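Local coordinates for protein phospholipase C-beta (PLC-beta) (Sepia officinalis, PDB 3QR0) that is a calcium-binding, multidomain member of the phospholipase C-beta family, in which PH, EF-hand-like, TIM-barrel and C2 domains are joined in one chain, at residues I721-R734 and H747-G759. Residues are numbered along the deposited sequence; the frame is centred on the assembly and turned at random.
Sequences IIVSEENGKFIGHR and HVPLRNESNRPLG
His-733 and Arg-751 form a single antiparallel bridge, a hydrogen-bonded pair: His-733 N gives to Arg-751 O at 2.9 Å, and Arg-751 N returns to His-733 O at 2.7 Å. A third strong bond comes from a side chain. Arg-734 NH1 donates to Pro-749 O at 2.9 Å; the oxygen lies close to the guanidinium plane and takes the proton on a lone pair. With CG anti to the backbone N (chi1 -170°), Arg-734 CG lies 3.5 Å from Val-748 CG1, and a bend at chi2 then directs the guanidinium to Pro-749 O. The imidazole of His-733 meets Asn-752 O edge-on through NE2 in a weak bond, and one water joins NE2 to Glu-753 O; ND1 is hydrogen-bonded to Arg-720 NE.

The two guanidinium groups of Arg-734 and Arg-751 stack, their planes 21° apart, with Arg-751 NH2 over the centre of the other group. The like charges are probably eased by Glu-615, which forms a salt bridge with Arg-751 NH1.

The backbone pair and the Arg-734 bond link the two sheets of the C2 beta-sandwich at the edge strands 730-737 and 746-751. Between the sheets, Val-723 CG2 packs on Leu-750 CD1 at 3.7 Å, the side chains crossing at about a right angle, and Val-763 touches both. A classic beta bulge sets Ile-731 and Gly-732 opposite Val-723; here Leu-758 CD2 lies against Ile-731 O, and Gly-732 CA comes close to Arg-751 O.

At the turn 752-755, Glu-753 runs beside the Phe-730 ring, pointing the other way, with the carboxylate and ring planes inclined by 32° and OE2 3.3 Å from Phe-730 CD2. Cys-608 of helix 605-613 touches both His-733 and Glu-753.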
ATOM      1  N   ILE A 721     -10.989  -3.669  -7.778  1.00 22.10           N
ATOM      2  CA  ILE A 721     -12.361  -3.720  -7.271  1.00 22.74           C
ATOM      3  C   ILE A 721     -12.588  -2.534  -6.338  1.00 22.50           C
ATOM      4  O   ILE A 721     -11.804  -2.321  -5.416  1.00 22.23           O
ATOM      5  CB  ILE A 721     -12.625  -5.043  -6.510  1.00 22.90           C
ATOM      6  CG1 ILE A 721     -12.628  -6.229  -7.481  1.00 24.49           C
ATOM      7  CG2 ILE A 721     -13.961  -4.988  -5.765  1.00 23.45           C
ATOM      8  CD1 ILE A 721     -12.792  -7.603  -6.792  1.00 25.77           C
ATOM      9  N   ILE A 722     -13.646  -1.761  -6.584  1.00 22.89           N
ATOM     10  CA  ILE A 722     -13.997  -0.619  -5.739  1.00 22.74           C
ATOM     11  C   ILE A 722     -15.428  -0.782  -5.235  1.00 23.19           C
ATOM     12  O   ILE A 722     -16.347  -0.995  -6.020  1.00 23.32           O
ATOM     13  CB  ILE A 722     -13.882   0.737  -6.488  1.00 22.73           C
ATOM     14  CG1 ILE A 722     -12.532   0.877  -7.204  1.00 22.33           C
ATOM     15  CG2 ILE A 722     -14.063   1.893  -5.499  1.00 23.08           C
ATOM     16  CD1 ILE A 722     -12.522   0.380  -8.638  1.00 23.56           C
ATOM     17  N   VAL A 723     -15.611  -0.694  -3.924  1.00 23.39           N
ATOM     18  CA  VAL A 723     -16.939  -0.777  -3.336  1.00 24.10           C
ATOM     19  C   VAL A 723     -17.338   0.595  -2.806  1.00 24.83           C
ATOM     20  O   VAL A 723     -16.560   1.241  -2.100  1.00 24.61           O
ATOM     21  CB  VAL A 723     -17.011  -1.813  -2.203  1.00 23.99           C
ATOM     22  CG1 VAL A 723     -18.446  -1.948  -1.711  1.00 23.42           C
ATOM     23  CG2 VAL A 723     -16.464  -3.171  -2.665  1.00 23.07           C
ATOM     24  N   SER A 724     -18.553   1.021  -3.147  1.00 26.14           N
ATOM     25  CA  SER A 724     -19.074   2.329  -2.754  1.00 27.13           C
ATOM     26  C   SER A 724     -20.491   2.230  -2.208  1.00 28.52           C
ATOM     27  O   SER A 724     -21.232   1.303  -2.540  1.00 28.70           O
ATOM     28  CB  SER A 724     -19.081   3.272  -3.962  1.00 27.28           C
ATOM     29  OG  SER A 724     -17.783   3.416  -4.511  1.00 27.25           O
ATOM     30  N   GLU A 725     -20.870   3.195  -1.372  1.00 29.66           N
ATOM     31  CA  GLU A 725     -22.270   3.372  -1.004  1.00 31.37           C
ATOM     32  C   GLU A 725     -23.010   3.905  -2.231  1.00 32.34           C
ATOM     33  O   GLU A 725     -22.381   4.415  -3.165  1.00 31.86           O
ATOM     34  CB  GLU A 725     -22.420   4.331   0.180  1.00 31.77           C
ATOM     35  CG  GLU A 725     -21.705   3.860   1.447  1.00 32.96           C
ATOM     36  CD  GLU A 725     -22.131   4.610   2.707  1.00 35.21           C
ATOM     37  OE1 GLU A 725     -23.323   4.957   2.837  1.00 36.57           O
ATOM     38  OE2 GLU A 725     -21.269   4.833   3.581  1.00 36.72           O
ATOM     39  N   GLU A 726     -24.338   3.783  -2.235  1.00 33.65           N
ATOM     40  CA  GLU A 726     -25.153   4.223  -3.373  1.00 34.98           C
ATOM     41  C   GLU A 726     -24.921   5.688  -3.740  1.00 35.00           C
ATOM     42  O   GLU A 726     -24.951   6.041  -4.920  1.00 35.42           O
ATOM     43  CB  GLU A 726     -26.643   3.995  -3.106  1.00 36.08           C
ATOM     44  CG  GLU A 726     -27.555   4.565  -4.198  1.00 38.33           C
ATOM     45  CD  GLU A 726     -28.994   4.100  -4.092  1.00 41.23           C
ATOM     46  OE1 GLU A 726     -29.414   3.672  -2.994  1.00 42.71           O
ATOM     47  OE2 GLU A 726     -29.714   4.182  -5.114  1.00 44.00           O
ATOM     48  N   ASN A 727     -24.692   6.533  -2.737  1.00 35.13           N
ATOM     49  CA  ASN A 727     -24.431   7.955  -2.976  1.00 35.36           C
ATOM     50  C   ASN A 727     -23.017   8.236  -3.505  1.00 34.50           C
ATOM     51  O   ASN A 727     -22.656   9.390  -3.720  1.00 34.69           O
ATOM     52  CB  ASN A 727     -24.709   8.779  -1.710  1.00 35.77           C
ATOM     53  CG  ASN A 727     -23.583   8.702  -0.691  1.00 36.05           C
ATOM     54  OD1 ASN A 727     -22.980   7.649  -0.483  1.00 35.69           O
ATOM     55  ND2 ASN A 727     -23.295   9.832  -0.050  1.00 38.42           N
ATOM     56  N   GLY A 728     -22.227   7.182  -3.711  1.00 33.25           N
ATOM     57  CA  GLY A 728     -20.890   7.308  -4.270  1.00 32.38           C
ATOM     58  C   GLY A 728     -19.789   7.375  -3.229  1.00 31.36           C
ATOM     59  O   GLY A 728     -18.624   7.516  -3.584  1.00 31.04           O
ATOM     60  N   LYS A 729     -20.142   7.274  -1.950  1.00 31.01           N
ATOM     61  CA  LYS A 729     -19.147   7.317  -0.882  1.00 30.52           C
ATOM     62  C   LYS A 729     -18.289   6.055  -0.902  1.00 29.28           C
ATOM     63  O   LYS A 729     -18.805   4.942  -0.907  1.00 29.06           O
ATOM     64  CB  LYS A 729     -19.819   7.467   0.482  1.00 31.04           C
ATOM     65  CG  LYS A 729     -18.854   7.729   1.629  1.00 32.09           C
ATOM     66  CD  LYS A 729     -19.619   8.020   2.911  1.00 35.30           C
ATOM     67  CE  LYS A 729     -18.714   8.561   4.012  1.00 36.31           C
ATOM     68  NZ  LYS A 729     -17.731   7.549   4.488  1.00 37.23           N
ATOM     69  N   PHE A 730     -16.977   6.252  -0.914  1.00 28.04           N
ATOM     70  CA  PHE A 730     -16.011   5.163  -0.953  1.00 26.91           C
ATOM     71  C   PHE A 730     -16.085   4.299   0.306  1.00 26.34           C
ATOM     72  O   PHE A 730     -16.150   4.824   1.414  1.00 26.46           O
ATOM     73  CB  PHE A 730     -14.614   5.765  -1.084  1.00 26.53           C
ATOM     74  CG  PHE A 730     -13.512   4.753  -1.152  1.00 25.93           C
ATOM     75  CD1 PHE A 730     -13.180   4.156  -2.355  1.00 25.63           C
ATOM     76  CD2 PHE A 730     -12.778   4.429  -0.018  1.00 25.38           C
ATOM     77  CE1 PHE A 730     -12.145   3.237  -2.424  1.00 25.65           C
ATOM     78  CE2 PHE A 730     -11.747   3.511  -0.080  1.00 25.12           C
ATOM     79  CZ  PHE A 730     -11.431   2.917  -1.284  1.00 25.17           C
ATOM     80  N   ILE A 731     -16.077   2.977   0.133  1.00 25.16           N
ATOM     81  CA  ILE A 731     -16.048   2.051   1.265  1.00 24.27           C
ATOM     82  C   ILE A 731     -14.685   1.374   1.338  1.00 23.09           C
ATOM     83  O   ILE A 731     -13.990   1.455   2.355  1.00 22.08           O
ATOM     84  CB  ILE A 731     -17.148   0.980   1.159  1.00 24.70           C
ATOM     85  CG1 ILE A 731     -18.529   1.620   1.300  1.00 25.48           C
ATOM     86  CG2 ILE A 731     -16.951  -0.097   2.217  1.00 24.58           C
ATOM     87  CD1 ILE A 731     -19.655   0.689   0.933  1.00 26.80           C
ATOM     88  N   GLY A 732     -14.313   0.697   0.259  1.00 22.24           N
ATOM     89  CA  GLY A 732     -13.035   0.007   0.191  1.00 21.48           C
ATOM     90  C   GLY A 732     -12.695  -0.427  -1.219  1.00 21.25           C
ATOM     91  O   GLY A 732     -13.530  -0.349  -2.126  1.00 21.09           O
ATOM     92  N   HIS A 733     -11.460  -0.872  -1.405  1.00 20.74           N
ATOM     93  CA  HIS A 733     -11.003  -1.323  -2.702  1.00 20.85           C
ATOM     94  C   HIS A 733      -9.944  -2.408  -2.561  1.00 20.83           C
ATOM     95  O   HIS A 733      -9.492  -2.725  -1.457  1.00 19.82           O
ATOM     96  CB  HIS A 733     -10.451  -0.138  -3.507  1.00 21.17           C
ATOM     97  CG  HIS A 733      -9.041   0.223  -3.160  1.00 21.05           C
ATOM     98  ND1 HIS A 733      -8.052   0.344  -4.111  1.00 22.37           N
ATOM     99  CD2 HIS A 733      -8.447   0.457  -1.965  1.00 21.13           C
ATOM    100  CE1 HIS A 733      -6.908   0.640  -3.516  1.00 22.51           C
ATOM    101  NE2 HIS A 733      -7.121   0.719  -2.214  1.00 21.44           N
ATOM    102  N   ARG A 734      -9.554  -2.976  -3.693  1.00 21.15           N
ATOM    103  CA  ARG A 734      -8.433  -3.907  -3.744  1.00 21.59           C
ATOM    104  C   ARG A 734      -7.810  -3.891  -5.136  1.00 22.02           C
ATOM    105  O   ARG A 734      -8.515  -4.050  -6.130  1.00 22.13           O
ATOM    106  CB  ARG A 734      -8.890  -5.321  -3.374  1.00 21.65           C
ATOM    107  CG  ARG A 734      -7.755  -6.324  -3.174  1.00 22.78           C
ATOM    108  CD  ARG A 734      -6.899  -5.987  -1.965  1.00 23.40           C
ATOM    109  NE  ARG A 734      -5.805  -6.947  -1.814  1.00 24.40           N
ATOM    110  CZ  ARG A 734      -5.830  -8.028  -1.037  1.00 26.57           C
ATOM    111  NH1 ARG A 734      -6.891  -8.315  -0.282  1.00 26.41           N
ATOM    112  NH2 ARG A 734      -4.768  -8.826  -1.003  1.00 27.60           N
ATOM    113  N   HIS A 747     -12.270 -14.819  -1.972  1.00 22.94           N
ATOM    114  CA  HIS A 747     -12.610 -13.700  -1.104  1.00 22.96           C
ATOM    115  C   HIS A 747     -11.550 -12.630  -1.281  1.00 22.62           C
ATOM    116  O   HIS A 747     -10.359 -12.926  -1.395  1.00 23.04           O
ATOM    117  CB  HIS A 747     -12.708 -14.121   0.361  1.00 23.04           C
ATOM    118  CG  HIS A 747     -13.895 -14.978   0.652  1.00 23.60           C
ATOM    119  ND1 HIS A 747     -13.878 -16.346   0.488  1.00 23.52           N
ATOM    120  CD2 HIS A 747     -15.142 -14.663   1.073  1.00 23.98           C
ATOM    121  CE1 HIS A 747     -15.063 -16.838   0.804  1.00 24.86           C
ATOM    122  NE2 HIS A 747     -15.847 -15.840   1.164  1.00 24.79           N
ATOM    123  N   VAL A 748     -11.996 -11.381  -1.298  1.00 22.79           N
ATOM    124  CA  VAL A 748     -11.137 -10.240  -1.555  1.00 21.94           C
ATOM    125  C   VAL A 748     -11.288  -9.252  -0.398  1.00 21.74           C
ATOM    126  O   VAL A 748     -12.136  -8.362  -0.456  1.00 21.12           O
ATOM    127  CB  VAL A 748     -11.532  -9.560  -2.890  1.00 22.07           C
ATOM    128  CG1 VAL A 748     -10.548  -8.449  -3.246  1.00 21.19           C
ATOM    129  CG2 VAL A 748     -11.604 -10.586  -4.011  1.00 22.98           C
ATOM    130  N   PRO A 749     -10.497  -9.433   0.681  1.00 21.55           N
ATOM    131  CA  PRO A 749     -10.538  -8.453   1.766  1.00 21.41           C
ATOM    132  C   PRO A 749     -10.248  -7.051   1.250  1.00 20.83           C
ATOM    133  O   PRO A 749      -9.297  -6.847   0.488  1.00 20.58           O
ATOM    134  CB  PRO A 749      -9.442  -8.935   2.723  1.00 21.36           C
ATOM    135  CG  PRO A 749      -9.360 -10.414   2.467  1.00 21.63           C
ATOM    136  CD  PRO A 749      -9.614 -10.571   0.999  1.00 21.68           C
ATOM    137  N   LEU A 750     -11.083  -6.101   1.643  1.00 20.86           N
ATOM    138  CA  LEU A 750     -10.975  -4.735   1.149  1.00 20.62           C
ATOM    139  C   LEU A 750      -9.980  -3.889   1.942  1.00 20.23           C
ATOM    140  O   LEU A 750      -9.744  -4.118   3.131  1.00 20.39           O
ATOM    141  CB  LEU A 750     -12.347  -4.068   1.163  1.00 21.15           C
ATOM    142  CG  LEU A 750     -13.390  -4.704   0.251  1.00 22.17           C
ATOM    143  CD1 LEU A 750     -14.758  -4.041   0.471  1.00 23.30           C
ATOM    144  CD2 LEU A 750     -12.966  -4.593  -1.212  1.00 22.72           C
ATOM    145  N   ARG A 751      -9.417  -2.902   1.254  1.00 19.88           N
ATOM    146  CA  ARG A 751      -8.444  -1.973   1.803  1.00 20.04           C
ATOM    147  C   ARG A 751      -8.984  -0.554   1.735  1.00 20.04           C
ATOM    148  O   ARG A 751      -9.833  -0.238   0.884  1.00 19.31           O
ATOM    149  CB  ARG A 751      -7.157  -2.037   0.983  1.00 20.08           C
ATOM    150  CG  ARG A 751      -6.572  -3.426   0.872  1.00 21.52           C
ATOM    151  CD  ARG A 751      -5.917  -3.821   2.165  1.00 23.45           C
ATOM    152  NE  ARG A 751      -5.387  -5.182   2.137  1.00 26.01           N
ATOM    153  CZ  ARG A 751      -4.306  -5.569   1.462  1.00 28.21           C
ATOM    154  NH1 ARG A 751      -3.617  -4.716   0.713  1.00 28.99           N
ATOM    155  NH2 ARG A 751      -3.914  -6.833   1.533  1.00 30.29           N
ATOM    156  N   ASN A 752      -8.509   0.303   2.637  1.00 20.05           N
ATOM    157  CA  ASN A 752      -8.830   1.722   2.549  1.00 20.53           C
ATOM    158  C   ASN A 752      -7.895   2.392   1.538  1.00 20.77           C
ATOM    159  O   ASN A 752      -7.130   1.708   0.854  1.00 20.26           O
ATOM    160  CB  ASN A 752      -8.843   2.405   3.931  1.00 20.57           C
ATOM    161  CG  ASN A 752      -7.495   2.409   4.629  1.00 19.45           C
ATOM    162  OD1 ASN A 752      -6.438   2.296   4.009  1.00 17.76           O
ATOM    163  ND2 ASN A 752      -7.535   2.554   5.951  1.00 18.72           N
ATOM    164  N   GLU A 753      -7.964   3.714   1.433  1.00 21.87           N
ATOM    165  CA  GLU A 753      -7.198   4.443   0.411  1.00 22.46           C
ATOM    166  C   GLU A 753      -5.694   4.337   0.617  1.00 21.92           C
ATOM    167  O   GLU A 753      -4.936   4.346  -0.355  1.00 21.97           O
ATOM    168  CB  GLU A 753      -7.593   5.918   0.376  1.00 23.16           C
ATOM    169  CG  GLU A 753      -9.025   6.186  -0.026  1.00 25.48           C
ATOM    170  CD  GLU A 753      -9.967   6.294   1.161  1.00 28.45           C
ATOM    171  OE1 GLU A 753      -9.694   5.678   2.221  1.00 30.17           O
ATOM    172  OE2 GLU A 753     -10.990   6.997   1.025  1.00 30.20           O
ATOM    173  N   SER A 754      -5.264   4.221   1.876  1.00 21.87           N
ATOM    174  CA  SER A 754      -3.838   4.048   2.198  1.00 21.57           C
ATOM    175  C   SER A 754      -3.382   2.590   2.075  1.00 21.39           C
ATOM    176  O   SER A 754      -2.250   2.257   2.420  1.00 20.77           O
ATOM    177  CB  SER A 754      -3.532   4.564   3.609  1.00 21.70           C
ATOM    178  OG  SER A 754      -4.096   3.728   4.606  1.00 21.88           O
ATOM    179  N   ASN A 755      -4.280   1.734   1.590  1.00 21.42           N
ATOM    180  CA  ASN A 755      -4.039   0.304   1.410  1.00 21.61           C
ATOM    181  C   ASN A 755      -3.876  -0.478   2.713  1.00 21.36           C
ATOM    182  O   ASN A 755      -3.241  -1.526   2.730  1.00 21.42           O
ATOM    183  CB  ASN A 755      -2.849   0.030   0.468  1.00 21.52           C
ATOM    184  CG  ASN A 755      -2.976  -1.308  -0.269  1.00 22.75           C
ATOM    185  OD1 ASN A 755      -4.077  -1.727  -0.640  1.00 26.51           O
ATOM    186  ND2 ASN A 755      -1.852  -1.978  -0.481  1.00 22.02           N
ATOM    187  N   ARG A 756      -4.460   0.018   3.800  1.00 21.45           N
ATOM    188  CA  ARG A 756      -4.545  -0.765   5.030  1.00 21.61           C
ATOM    189  C   ARG A 756      -5.894  -1.488   5.086  1.00 22.03           C
ATOM    190  O   ARG A 756      -6.888  -0.997   4.543  1.00 21.91           O
ATOM    191  CB  ARG A 756      -4.336   0.113   6.270  1.00 21.62           C
ATOM    192  CG  ARG A 756      -2.887   0.594   6.460  1.00 22.46           C
ATOM    193  CD  ARG A 756      -1.942  -0.575   6.735  1.00 23.97           C
ATOM    194  NE  ARG A 756      -0.576  -0.156   7.042  1.00 25.22           N
ATOM    195  CZ  ARG A 756      -0.119   0.157   8.253  1.00 27.52           C
ATOM    196  NH1 ARG A 756      -0.910   0.125   9.321  1.00 28.25           N
ATOM    197  NH2 ARG A 756       1.150   0.521   8.397  1.00 28.98           N
ATOM    198  N   PRO A 757      -5.936  -2.657   5.753  1.00 22.54           N
ATOM    199  CA  PRO A 757      -7.161  -3.458   5.785  1.00 23.03           C
ATOM    200  C   PRO A 757      -8.336  -2.770   6.486  1.00 23.43           C
ATOM    201  O   PRO A 757      -8.170  -2.168   7.548  1.00 23.63           O
ATOM    202  CB  PRO A 757      -6.751  -4.720   6.571  1.00 23.32           C
ATOM    203  CG  PRO A 757      -5.282  -4.687   6.686  1.00 22.57           C
ATOM    204  CD  PRO A 757      -4.856  -3.268   6.551  1.00 22.37           C
ATOM    205  N   LEU A 758      -9.513  -2.863   5.881  1.00 23.61           N
ATOM    206  CA  LEU A 758     -10.752  -2.518   6.567  1.00 24.23           C
ATOM    207  C   LEU A 758     -11.041  -3.513   7.688  1.00 24.45           C
ATOM    208  O   LEU A 758     -11.696  -3.167   8.664  1.00 25.36           O
ATOM    209  CB  LEU A 758     -11.939  -2.508   5.592  1.00 24.48           C
ATOM    210  CG  LEU A 758     -12.263  -1.187   4.903  1.00 25.32           C
ATOM    211  CD1 LEU A 758     -11.131  -0.775   4.007  1.00 25.88           C
ATOM    212  CD2 LEU A 758     -13.570  -1.308   4.121  1.00 26.54           C
ATOM    213  N   GLY A 759     -10.578  -4.749   7.522  1.00 24.39           N
ATOM    214  CA  GLY A 759     -10.868  -5.835   8.456  1.00 24.74           C
ATOM    215  C   GLY A 759     -11.717  -6.900   7.780  1.00 24.69           C
ATOM    216  O   GLY A 759     -11.326  -7.463   6.753  1.00 24.78           O
TER
HETATM  217  O   HOH W   1      -4.441   1.844  -1.753  1.00 19.74           O